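Local coordinates for F-BAR domain only protein 1 (Danio rerio, PDB 5JP2) that probably acts in an early step of clathrin-mediated endocytosis, with a mu homology domain that binds a peptide of Eps15, at residues R57-N62 with Q107-H112; A149-S154 with T158-D163; T174-V179 with K273-G278. One frame throughout, in Å; residues are numbered along the deposited sequence.

Contact 1: R57-N62 with Q107-H112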
loop_
_atom_site.group_PDB
_atom_site.type_symbol
_atom_site.label_atom_id
_atom_site.label_comp_id
_atom_site.label_asym_id
_atom_site.label_seq_id
_atom_site.Cartn_x
_atom_site.Cartn_y
_atom_site.Cartn_z
ATOM N N ARG B 57 10.989 -28.037 -10.580
ATOM C CA ARG B 57 11.225 -29.404 -11.015
ATOM C C ARG B 57 10.003 -29.968 -11.711
ATOM O O ARG B 57 10.129 -30.778 -12.629
ATOM C CB ARG B 57 11.632 -30.261 -9.820
ATOM C CG ARG B 57 12.967 -29.843 -9.227
ATOM C CD ARG B 57 13.434 -30.790 -8.132
ATOM N NE ARG B 57 14.742 -30.411 -7.601
ATOM C CZ ARG B 57 15.340 -31.026 -6.585
ATOM N NH1 ARG B 57 14.747 -32.050 -5.986
ATOM N NH2 ARG B 57 16.530 -30.615 -6.165
ATOM N N ILE B 58 8.815 -29.555 -11.292
ATOM C CA ILE B 58 7.616 -29.957 -12.010
ATOM C C ILE B 58 7.591 -29.309 -13.382
ATOM O O ILE B 58 7.332 -29.967 -14.392
ATOM C CB ILE B 58 6.357 -29.593 -11.209
ATOM C CG1 ILE B 58 6.345 -30.313 -9.868
ATOM C CG2 ILE B 58 5.126 -29.935 -11.998
ATOM C CD1 ILE B 58 6.136 -31.795 -9.994
ATOM N N PHE B 59 7.878 -28.006 -13.440
ATOM C CA PHE B 59 7.731 -27.271 -14.691
ATOM C C PHE B 59 8.806 -27.643 -15.698
ATOM O O PHE B 59 8.507 -27.858 -16.876
ATOM C CB PHE B 59 7.762 -25.768 -14.426
ATOM C CG PHE B 59 6.472 -25.208 -13.893
ATOM C CD1 PHE B 59 5.290 -25.898 -14.017
ATOM C CD2 PHE B 59 6.440 -23.962 -13.307
ATOM C CE1 PHE B 59 4.111 -25.366 -13.538
ATOM C CE2 PHE B 59 5.256 -23.430 -12.834
ATOM C CZ PHE B 59 4.100 -24.131 -12.947
ATOM N N THR B 60 10.064 -27.716 -15.260
ATOM C CA THR B 60 11.136 -28.103 -16.170
ATOM C C THR B 60 10.878 -29.475 -16.766
ATOM O O THR B 60 11.107 -29.692 -17.957
ATOM C CB THR B 60 12.474 -28.075 -15.451
ATOM O OG1 THR B 60 12.535 -29.170 -14.529
ATOM C CG2 THR B 60 12.620 -26.783 -14.697
ATOM N N ALA B 61 10.406 -30.406 -15.951
ATOM C CA ALA B 61 10.168 -31.767 -16.389
ATOM C C ALA B 61 8.966 -31.884 -17.310
ATOM O O ALA B 61 8.926 -32.798 -18.136
ATOM C CB ALA B 61 9.977 -32.673 -15.177
ATOM N N ASN B 62 7.974 -31.013 -17.170
ATOM C CA ASN B 62 6.774 -31.066 -17.998
ATOM C C ASN B 62 6.591 -29.725 -18.695
ATOM O O ASN B 62 6.041 -28.781 -18.116
ATOM C CB ASN B 62 5.552 -31.424 -17.159
ATOM C CG ASN B 62 4.320 -31.665 -18.002
ATOM O OD1 ASN B 62 4.360 -31.537 -19.226
ATOM N ND2 ASN B 62 3.211 -31.994 -17.350
ATOM N N GLN B 107 5.879 -21.640 -20.780
ATOM C CA GLN B 107 7.261 -21.822 -21.206
ATOM C C GLN B 107 8.141 -20.682 -20.702
ATOM O O GLN B 107 9.221 -20.913 -20.160
ATOM C CB GLN B 107 7.321 -21.951 -22.732
ATOM C CG GLN B 107 6.697 -23.241 -23.274
ATOM C CD GLN B 107 6.466 -23.210 -24.780
ATOM O OE1 GLN B 107 7.206 -23.812 -25.553
ATOM N NE2 GLN B 107 5.419 -22.524 -25.195
ATOM N N ALA B 108 7.687 -19.439 -20.856
ATOM C CA ALA B 108 8.435 -18.311 -20.309
ATOM C C ALA B 108 8.504 -18.380 -18.788
ATOM O O ALA B 108 9.566 -18.187 -18.196
ATOM C CB ALA B 108 7.809 -16.995 -20.760
ATOM N N LEU B 109 7.376 -18.669 -18.138
ATOM C CA LEU B 109 7.367 -18.800 -16.683
ATOM C C LEU B 109 8.359 -19.853 -16.212
ATOM O O LEU B 109 9.095 -19.628 -15.247
ATOM C CB LEU B 109 5.964 -19.139 -16.186
ATOM C CG LEU B 109 5.880 -19.303 -14.671
ATOM C CD1 LEU B 109 6.279 -18.008 -13.991
ATOM C CD2 LEU B 109 4.515 -19.764 -14.217
ATOM N N THR B 110 8.391 -21.009 -16.877
ATOM C CA THR B 110 9.352 -22.053 -16.526
ATOM C C THR B 110 10.778 -21.546 -16.608
ATOM O O THR B 110 11.574 -21.749 -15.687
ATOM C CB THR B 110 9.181 -23.267 -17.435
ATOM O OG1 THR B 110 7.841 -23.743 -17.347
ATOM C CG2 THR B 110 10.124 -24.358 -17.037
ATOM N N LEU B 111 11.135 -20.924 -17.732
ATOM C CA LEU B 111 12.481 -20.391 -17.882
ATOM C C LEU B 111 12.769 -19.344 -16.822
ATOM O O LEU B 111 13.881 -19.275 -16.289
ATOM C CB LEU B 111 12.660 -19.793 -19.272
ATOM C CG LEU B 111 12.709 -20.811 -20.402
ATOM C CD1 LEU B 111 12.796 -20.127 -21.732
ATOM C CD2 LEU B 111 13.900 -21.705 -20.203
ATOM N N HIS B 112 11.771 -18.528 -16.496
ATOM C CA HIS B 112 11.982 -17.455 -15.533
ATOM C C HIS B 112 12.295 -18.005 -14.154
ATOM O O HIS B 112 13.186 -17.502 -13.466
ATOM C CB HIS B 112 10.761 -16.544 -15.492
ATOM C CG HIS B 112 10.877 -15.440 -14.498
ATOM N ND1 HIS B 112 11.399 -14.211 -14.816
ATOM C CD2 HIS B 112 10.572 -15.392 -13.183
ATOM C CE1 HIS B 112 11.399 -13.447 -13.743
ATOM N NE2 HIS B 112 10.905 -14.139 -12.739
#

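Contact 2: A149-S154 with T158-D163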
loop_
_atom_site.group_PDB
_atom_site.type_symbol
_atom_site.label_atom_id
_atom_site.label_comp_id
_atom_site.label_asym_id
_atom_site.label_seq_id
_atom_site.Cartn_x
_atom_site.Cartn_y
_atom_site.Cartn_z
ATOM N N ALA B 149 -6.112 20.875 8.269
ATOM C CA ALA B 149 -5.163 21.734 8.953
ATOM C C ALA B 149 -5.564 23.201 8.825
ATOM O O ALA B 149 -6.125 23.623 7.817
ATOM C CB ALA B 149 -3.754 21.539 8.406
ATOM N N GLU B 150 -5.279 23.967 9.872
ATOM C CA GLU B 150 -5.564 25.393 9.922
ATOM C C GLU B 150 -4.352 26.101 10.500
ATOM O O GLU B 150 -3.606 25.525 11.286
ATOM C CB GLU B 150 -6.800 25.689 10.777
ATOM C CG GLU B 150 -8.089 25.137 10.205
ATOM C CD GLU B 150 -9.282 25.382 11.101
ATOM O OE1 GLU B 150 -10.393 24.930 10.753
ATOM O OE2 GLU B 150 -9.107 26.002 12.169
ATOM N N CYS B 151 -4.169 27.358 10.110
ATOM C CA CYS B 151 -3.011 28.127 10.542
ATOM C C CYS B 151 -3.407 29.567 10.821
ATOM O O CYS B 151 -4.226 30.145 10.102
ATOM C CB CYS B 151 -1.907 28.091 9.486
ATOM S SG CYS B 151 -0.316 28.674 10.065
ATOM N N GLN B 152 -2.819 30.140 11.866
ATOM C CA GLN B 152 -3.051 31.527 12.241
ATOM C C GLN B 152 -1.737 32.126 12.701
ATOM O O GLN B 152 -0.932 31.445 13.337
ATOM C CB GLN B 152 -4.120 31.638 13.333
ATOM C CG GLN B 152 -5.509 31.243 12.852
ATOM C CD GLN B 152 -5.870 29.806 13.181
ATOM O OE1 GLN B 152 -5.122 29.101 13.858
ATOM N NE2 GLN B 152 -7.003 29.351 12.661
ATOM N N ARG B 153 -1.520 33.398 12.375
ATOM C CA ARG B 153 -0.308 34.110 12.761
ATOM C C ARG B 153 -0.638 35.499 13.286
ATOM O O ARG B 153 -1.182 36.328 12.552
ATOM C CB ARG B 153 0.648 34.213 11.584
ATOM C CG ARG B 153 2.043 34.585 11.989
ATOM C CD ARG B 153 2.958 34.316 10.833
ATOM N NE ARG B 153 3.003 32.881 10.577
ATOM C CZ ARG B 153 3.330 32.339 9.410
ATOM N NH1 ARG B 153 3.635 33.112 8.379
ATOM N NH2 ARG B 153 3.347 31.020 9.270
ATOM N N SER B 154 -0.300 35.751 14.547
ATOM C CA SER B 154 -0.395 37.075 15.152
ATOM C C SER B 154 1.013 37.520 15.520
ATOM O O SER B 154 1.621 36.969 16.440
ATOM C CB SER B 154 -1.303 37.056 16.378
ATOM O OG SER B 154 -2.603 36.602 16.040
ATOM N N THR B 158 3.058 31.860 15.606
ATOM C CA THR B 158 2.368 31.026 14.636
ATOM C C THR B 158 1.677 29.886 15.363
ATOM O O THR B 158 2.286 29.237 16.214
ATOM C CB THR B 158 3.349 30.459 13.622
ATOM O OG1 THR B 158 4.087 31.528 13.026
ATOM C CG2 THR B 158 2.616 29.683 12.561
ATOM N N ARG B 159 0.419 29.635 15.048
ATOM C CA ARG B 159 -0.246 28.481 15.624
ATOM C C ARG B 159 -0.686 27.554 14.502
ATOM O O ARG B 159 -1.162 28.005 13.459
ATOM C CB ARG B 159 -1.423 28.896 16.496
ATOM C CG ARG B 159 -2.018 27.758 17.293
ATOM C CD ARG B 159 -3.276 28.171 18.021
ATOM N NE ARG B 159 -3.909 27.024 18.657
ATOM C CZ ARG B 159 -4.920 26.350 18.127
ATOM N NH1 ARG B 159 -5.408 26.719 16.952
ATOM N NH2 ARG B 159 -5.440 25.314 18.771
ATOM N N VAL B 160 -0.513 26.257 14.713
ATOM C CA VAL B 160 -0.869 25.246 13.729
ATOM C C VAL B 160 -1.695 24.182 14.426
ATOM O O VAL B 160 -1.342 23.742 15.522
ATOM C CB VAL B 160 0.394 24.633 13.096
ATOM C CG1 VAL B 160 0.047 23.461 12.216
ATOM C CG2 VAL B 160 1.142 25.687 12.307
ATOM N N SER B 161 -2.784 23.764 13.794
ATOM C CA SER B 161 -3.632 22.723 14.345
ATOM C C SER B 161 -4.034 21.744 13.250
ATOM O O SER B 161 -4.168 22.117 12.087
ATOM C CB SER B 161 -4.856 23.328 15.007
ATOM O OG SER B 161 -5.790 23.704 14.026
ATOM N N LEU B 162 -4.234 20.487 13.634
ATOM C CA LEU B 162 -4.637 19.446 12.699
ATOM C C LEU B 162 -5.753 18.586 13.269
ATOM O O LEU B 162 -5.610 18.021 14.352
ATOM C CB LEU B 162 -3.458 18.549 12.329
ATOM C CG LEU B 162 -3.777 17.390 11.376
ATOM C CD1 LEU B 162 -4.008 17.873 9.968
ATOM C CD2 LEU B 162 -2.670 16.373 11.394
ATOM N N ASP B 163 -6.851 18.479 12.540
ATOM C CA ASP B 163 -7.888 17.506 12.841
ATOM C C ASP B 163 -7.735 16.311 11.905
ATOM O O ASP B 163 -7.476 16.473 10.716
ATOM C CB ASP B 163 -9.286 18.111 12.709
ATOM C CG ASP B 163 -9.518 19.274 13.663
ATOM O OD1 ASP B 163 -8.818 19.365 14.683
ATOM O OD2 ASP B 163 -10.412 20.102 13.403
#

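Contact 3: T174-V179 with K273-G278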
loop_
_atom_site.group_PDB
_atom_site.type_symbol
_atom_site.label_atom_id
_atom_site.label_comp_id
_atom_site.label_asym_id
_atom_site.label_seq_id
_atom_site.Cartn_x
_atom_site.Cartn_y
_atom_site.Cartn_z
ATOM N N THR B 174 -9.659 -2.302 8.685
ATOM C CA THR B 174 -8.404 -2.678 9.314
ATOM C C THR B 174 -7.893 -1.461 10.060
ATOM O O THR B 174 -8.400 -0.357 9.878
ATOM C CB THR B 174 -7.355 -3.188 8.311
ATOM O OG1 THR B 174 -6.163 -3.563 9.016
ATOM C CG2 THR B 174 -7.003 -2.143 7.267
ATOM N N GLN B 175 -6.916 -1.660 10.920
ATOM C CA GLN B 175 -6.311 -0.566 11.639
ATOM C C GLN B 175 -5.249 0.129 10.798
ATOM O O GLN B 175 -4.583 -0.485 9.966
ATOM C CB GLN B 175 -5.678 -1.083 12.922
ATOM C CG GLN B 175 -6.640 -1.716 13.860
ATOM C CD GLN B 175 -6.114 -1.680 15.268
ATOM O OE1 GLN B 175 -4.964 -2.034 15.517
ATOM N NE2 GLN B 175 -6.946 -1.239 16.200
ATOM N N LEU B 176 -5.069 1.414 11.053
ATOM C CA LEU B 176 -3.881 2.120 10.611
ATOM C C LEU B 176 -2.884 2.124 11.761
ATOM O O LEU B 176 -3.209 2.563 12.861
ATOM C CB LEU B 176 -4.239 3.546 10.188
ATOM C CG LEU B 176 -5.444 3.688 9.235
ATOM C CD1 LEU B 176 -5.833 5.113 9.080
ATOM C CD2 LEU B 176 -5.184 3.102 7.873
ATOM N N THR B 177 -1.678 1.640 11.513
ATOM C CA THR B 177 -0.679 1.497 12.557
ATOM C C THR B 177 0.565 2.293 12.186
ATOM O O THR B 177 0.658 2.859 11.109
ATOM C CB THR B 177 -0.351 0.016 12.797
ATOM O OG1 THR B 177 0.342 -0.529 11.673
ATOM C CG2 THR B 177 -1.622 -0.769 12.986
ATOM N N SER B 178 1.533 2.316 13.097
ATOM C CA SER B 178 2.736 3.139 12.967
ATOM C C SER B 178 2.399 4.576 12.558
ATOM O O SER B 178 3.054 5.179 11.712
ATOM C CB SER B 178 3.716 2.506 11.982
ATOM O OG SER B 178 4.287 1.334 12.523
ATOM N N VAL B 179 1.377 5.135 13.188
ATOM C CA VAL B 179 0.862 6.442 12.820
ATOM C C VAL B 179 1.744 7.532 13.412
ATOM O O VAL B 179 1.977 7.569 14.619
ATOM C CB VAL B 179 -0.593 6.610 13.271
ATOM C CG1 VAL B 179 -1.140 7.936 12.769
ATOM C CG2 VAL B 179 -1.432 5.464 12.760
ATOM N N LYS B 273 -1.940 -8.559 1.761
ATOM C CA LYS B 273 -2.323 -7.200 1.398
ATOM C C LYS B 273 -1.699 -6.210 2.367
ATOM O O LYS B 273 -1.915 -6.310 3.574
ATOM C CB LYS B 273 -3.837 -7.047 1.399
ATOM C CG LYS B 273 -4.521 -8.097 0.638
ATOM C CD LYS B 273 -5.971 -7.807 0.514
ATOM C CE LYS B 273 -6.686 -9.006 -0.042
ATOM N NZ LYS B 273 -8.018 -8.662 -0.566
ATOM N N ARG B 274 -0.926 -5.264 1.845
ATOM C CA ARG B 274 -0.275 -4.259 2.668
ATOM C C ARG B 274 -0.304 -2.903 1.981
ATOM O O ARG B 274 -0.274 -2.806 0.756
ATOM C CB ARG B 274 1.164 -4.643 2.991
ATOM C CG ARG B 274 2.029 -4.845 1.787
ATOM C CD ARG B 274 3.417 -5.297 2.187
ATOM N NE ARG B 274 4.342 -5.282 1.060
ATOM C CZ ARG B 274 5.644 -5.494 1.166
ATOM N NH1 ARG B 274 6.176 -5.739 2.349
ATOM N NH2 ARG B 274 6.415 -5.461 0.090
ATOM N N PHE B 275 -0.381 -1.848 2.782
ATOM C CA PHE B 275 -0.320 -0.518 2.221
ATOM C C PHE B 275 0.437 0.411 3.152
ATOM O O PHE B 275 0.583 0.147 4.342
ATOM C CB PHE B 275 -1.717 0.007 1.910
ATOM C CG PHE B 275 -2.621 0.103 3.092
ATOM C CD1 PHE B 275 -2.486 1.133 4.007
ATOM C CD2 PHE B 275 -3.643 -0.799 3.263
ATOM C CE1 PHE B 275 -3.335 1.242 5.073
ATOM C CE2 PHE B 275 -4.498 -0.694 4.327
ATOM C CZ PHE B 275 -4.345 0.324 5.232
ATOM N N ALA B 276 0.926 1.504 2.584
ATOM C CA ALA B 276 1.690 2.477 3.340
ATOM C C ALA B 276 1.511 3.854 2.718
ATOM O O ALA B 276 1.196 3.990 1.539
ATOM C CB ALA B 276 3.170 2.111 3.389
ATOM N N THR B 277 1.743 4.876 3.530
ATOM C CA THR B 277 1.740 6.233 3.026
ATOM C C THR B 277 3.016 6.503 2.249
ATOM O O THR B 277 4.094 6.036 2.606
ATOM C CB THR B 277 1.640 7.253 4.154
ATOM O OG1 THR B 277 2.619 6.976 5.143
ATOM C CG2 THR B 277 0.307 7.248 4.762
ATOM N N GLY B 278 2.880 7.245 1.172
ATOM C CA GLY B 278 4.002 7.914 0.563
ATOM C C GLY B 278 4.067 9.312 1.154
ATOM O O GLY B 278 4.243 9.476 2.362
#

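Contact 1: R57-N62 with Q107-H112
Phe-59 and Thr-110 form the centre of this helix-to-helix contact. The hydroxyl of Thr-110 approaches the base of the phenylalanine, OG1 lying 3.6 Å from Phe-59 CB, and its methyl packs against the same methylene at 3.8 Å from CG2 to CB. A beta-branched residue suits this place, since both branches can rest on a single neighbour. Its OG1 is not left without a mate: it hydrogen-bonds to Met-106 O one turn back in its own helix, a common way for a helical threonine to satisfy its hydroxyl. The phenylalanine ring reaches further and touches Leu-109 obliquely, with 4.0 Å between CE2 and Leu-109 CD2. Phe-59 holds CG anti to its carbonyl carbon (chi1 -78°), which swings the ring past Thr-110 to that leucine methyl. At the more exposed border Thr-60 adds a methyl-to-methyl touch, CG2 to Thr-110 CG2 at 4.2 Å, while its OG1 turns back to Arg-57 O in a weak hydrogen bond.

The short side chain of Thr-110 is consistent with the close backbones: Phe-59 CA and Thr-110 CA are 5.8 Å apart. The short axes approach to 9.4 Å and run at 127°, closer to antiparallel than to parallel. Helix 55-61, which follows strand 39-52, thus leans on helix 106-119, set between strands 99-104 and 125-137, near one end of the domain, with Met-106 and Leu-113 of the longer helix and Ala-65 of a loop also packing against Phe-59.

Contact 2: A149-S154 with T158-D163
Arg-153 and Thr-158, a non-hydrogen-bonded antiparallel pair, lie side by side and point the same way. The arginine chain bends at chi3 (-66°), bringing NE back over to Thr-158 OG1 for a weak hydrogen bond of 3.0 Å, its N-H turned well off line at 129°. The threonine methyl CG2 sits at the guanidinium edge, 3.6 Å from NH2, so a short branched residue offers both a polar and an apolar branch. With an alanine here the hydroxyl and the methyl are both gone, and the guanidinium of Arg-153, already poorly ordered, is likely to swing more freely. On the same face Ala-149 CB meets Leu-162 CD1 at 4.0 Å, and Cys-151, facing Val-160, is disulfide-bonded to Cys-284.

Gln-152 and Arg-159 point together from the opposite face. Their amide and guanidinium planes differ by 29°, and OE1 approaches the guanidinium edge, in its plane, yet stays 3.9 Å from NH1. Long polar chains suit this exposed side, where Glu-150 and Ser-161 form the next pair.

Beneath the side chains, the backbone fixes the pairing. Gln-152 and Arg-159 exchange two hydrogen bonds; Arg-159 N to Gln-152 O is nearly straight at 2.8 Å, and Gln-152 N to Arg-159 O measures 3.1 Å. The next pair repeats the pattern, Glu-150 N to Ser-161 O at 3.1 Å and Ser-161 N to Glu-150 O at 3.2 Å.

Strands 145-154 and 157-166 thereby form a beta hairpin. The first is an outermost strand of its sheet; the second bonds on its far side to strand 223-231, while Ala-149, Val-160 and Leu-162 face Leu-243 of strand 242-250 or Ala-282 of strand 266-283.

Contact 3: T174-V179 with K273-G278
Phe-275 drives its ring edge between Thr-174 and Leu-176 in the interior of the mu homology domain, joining the long strand 266-283 to the loop that leads into strand 179-184. No backbone pairing links these two segments: the nearest CA atoms, Leu-176 and Ala-276, are 9.2 Å apart, and a large side chain must bridge the interval. Phenylalanine has the length and the flat, wholly apolar shape to do so.

From CB, the chain places CG between the backbone N and the carbonyl carbon (chi1 60°), which carries the ring across to the loop. CB, CG and the two delta carbons serve as the stem, and the far half of the ring does the touching. CE1 meets Leu-176 CD2 at 3.8 Å, the methyl arriving in the ring plane at its edge. CE2, on the other flank, meets Thr-174 CG2 at 4.1 Å, also near the plane. The apex, CZ, belongs to both, 3.9 Å from Leu-176 CD2 and 4.2 Å from Thr-174 CG2. The two methyls therefore clasp the far end of the ring; the leucine side chain crosses that of Phe-275 at about a right angle, and the threonine points back against it.

Further packing comes from Leu-254 against Phe-275 and from Phe-247 of strand 242-250 against Leu-176. Residues alternate along the strand: Arg-274 and Ala-276, the neighbours of this inward-facing ring, touch the bound Eps15 peptide, Arg-274 through a hydrogen bond from NH2 to its backbone and a cation-pi contact. While the methyl of Thr-174 meets the ring, its OG1 hydrogen-bonds to Ser-250 O of strand 242-250.

The three contacts follow one another along the chain, though in space contact 3 lies between the other two. Contacts 1 and 2, their centres about 60 Å apart, are both only partly buried; contact 3 is buried, its centre about 7 Å from the centre of the chain. Helices meet in contact 1 and adjacent strands in contact 2, whereas contact 3 joins a strand to a loop. Only contact 2 is held across its segments by hydrogen bonds, while the other two rely on side-chain packing around one phenylalanine. Strand 266-283 links contacts 2 and 3: it carries the ring of contact 3, and its Ala-282 packs on the hairpin of contact 2.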